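Local atomic coordinates of betaine aldehyde dehydrogenase (Staphylococcus aureus subsp. aureus COL, PDB entry 4QTO), a protein that probably catalyses the NAD-dependent oxidation of betaine aldehyde to glycine betaine. Residues M141-L146 / K190-L195. Numbering follows the deposited sequence. Where two conformers were deposited one is given.
Sequences MYFAGL and KIAPAL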
# COMPACT_ATOMS: atom_id res chain seq x y z
N MET A 141 13.94 -6.54 -15.39
CA MET A 141 12.66 -7.26 -15.43
C MET A 141 11.75 -6.85 -14.29
O MET A 141 10.54 -6.71 -14.48
CB MET A 141 12.85 -8.77 -15.43
CG MET A 141 11.58 -9.53 -15.81
SD MET A 141 11.06 -9.23 -17.51
CE MET A 141 12.48 -10.03 -18.32
N TYR A 142 12.33 -6.63 -13.11
CA TYR A 142 11.57 -6.20 -11.94
C TYR A 142 10.88 -4.85 -12.17
O TYR A 142 9.66 -4.73 -11.98
CB TYR A 142 12.48 -6.08 -10.70
CG TYR A 142 11.75 -5.53 -9.48
CD1 TYR A 142 10.97 -6.35 -8.67
CD2 TYR A 142 11.82 -4.16 -9.16
CE1 TYR A 142 10.30 -5.83 -7.55
CE2 TYR A 142 11.14 -3.65 -8.09
CZ TYR A 142 10.39 -4.48 -7.28
OH TYR A 142 9.74 -3.95 -6.18
N PHE A 143 11.65 -3.86 -12.63
CA PHE A 143 11.11 -2.54 -12.90
C PHE A 143 10.13 -2.52 -14.08
O PHE A 143 9.17 -1.76 -14.06
CB PHE A 143 12.22 -1.50 -13.03
CG PHE A 143 12.80 -1.14 -11.70
CD1 PHE A 143 12.05 -0.41 -10.79
CD2 PHE A 143 14.06 -1.58 -11.31
CE1 PHE A 143 12.54 -0.10 -9.53
CE2 PHE A 143 14.56 -1.26 -10.07
CZ PHE A 143 13.80 -0.52 -9.17
N ALA A 144 10.38 -3.37 -15.09
CA ALA A 144 9.42 -3.53 -16.19
C ALA A 144 8.06 -3.95 -15.63
O ALA A 144 7.00 -3.41 -16.04
CB ALA A 144 9.90 -4.57 -17.17
N GLY A 145 8.07 -4.92 -14.72
CA GLY A 145 6.85 -5.39 -14.11
C GLY A 145 6.21 -4.41 -13.15
O GLY A 145 5.01 -4.47 -12.93
N LEU A 146 6.99 -3.51 -12.56
CA LEU A 146 6.45 -2.56 -11.62
C LEU A 146 5.82 -1.32 -12.30
O LEU A 146 5.00 -0.61 -11.68
CB LEU A 146 7.56 -2.09 -10.67
CG LEU A 146 7.18 -1.29 -9.44
CD1 LEU A 146 6.16 -2.05 -8.61
CD2 LEU A 146 8.43 -1.01 -8.61
N LYS A 190 19.73 2.62 -11.77
CA LYS A 190 19.29 3.96 -12.07
C LYS A 190 18.44 4.04 -13.34
O LYS A 190 17.36 4.67 -13.34
CB LYS A 190 20.51 4.91 -12.16
CG LYS A 190 21.40 4.90 -10.91
CD LYS A 190 22.46 5.97 -10.99
CE LYS A 190 23.49 5.91 -9.88
NZ LYS A 190 22.92 6.06 -8.53
N ILE A 191 18.88 3.39 -14.42
CA ILE A 191 18.18 3.47 -15.69
C ILE A 191 16.82 2.83 -15.60
O ILE A 191 15.82 3.39 -16.10
CB ILE A 191 18.97 2.75 -16.80
CG1 ILE A 191 20.25 3.54 -17.12
CG2 ILE A 191 18.16 2.62 -18.06
CD1 ILE A 191 21.24 2.71 -17.90
N ALA A 192 16.74 1.65 -14.98
CA ALA A 192 15.48 0.90 -15.02
C ALA A 192 14.30 1.67 -14.44
O ALA A 192 13.25 1.78 -15.10
CB ALA A 192 15.64 -0.46 -14.37
N PRO A 193 14.42 2.23 -13.22
CA PRO A 193 13.26 3.00 -12.72
C PRO A 193 13.04 4.30 -13.45
O PRO A 193 11.91 4.72 -13.60
CB PRO A 193 13.61 3.23 -11.25
CG PRO A 193 15.12 3.15 -11.20
CD PRO A 193 15.43 2.04 -12.17
N ALA A 194 14.09 4.95 -13.92
CA ALA A 194 13.93 6.21 -14.63
C ALA A 194 13.09 5.98 -15.88
O ALA A 194 12.14 6.73 -16.17
CB ALA A 194 15.27 6.80 -15.02
N LEU A 195 13.42 4.94 -16.64
CA LEU A 195 12.63 4.66 -17.84
C LEU A 195 11.24 4.16 -17.51
O LEU A 195 10.28 4.56 -18.18
CB LEU A 195 13.34 3.68 -18.77
CG LEU A 195 14.62 4.24 -19.41
CD1 LEU A 195 15.27 3.16 -20.27
CD2 LEU A 195 14.32 5.47 -20.24
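Phe143 lays one face of its ring against Pro193, and the evidence for a CH-pi contact is direct: Pro193 CD stands 4.0 Å from the ring centroid, only 12° off the normal. The proline ring crosses the aromatic one at a slant, and Pro193 CB comes over the same face near the CD1-CE1 bond, 3.9 Å from Phe143 CE1. Beside this, the methyl of Ala192 meets the root of the aromatic group obliquely; Ala192 CB lies 3.6 Å from Phe143 CD2 and 3.8 Å from Phe143 CB. Phe143 CG stands anti to its carbonyl carbon (chi1 -75°), which carries the ring out to the proline. Helix 126-146 thereby packs on helix 183-197, which in this Rossmann-type fold is the helix of a beta-alpha-beta crossover between the parallel strands 162-177 and 200-204. The proline also kinks helix 183-197, since its nitrogen makes no bond to the preceding turn. On the opposite face of the Phe143 ring sits Tyr142 CD2, 3.9 Å above its plane, while Leu497 of helix 493-498 adds a further apolar neighbour. All three touching residues are buried, yet no hydrogen bond joins the segments and the summed buried surface is just 134 Å². By contrast, Met141, on the side of helix 126-146 turned away from this contact, is partly exposed and packs on helix 93-109 and on Arg101 of a second subunit.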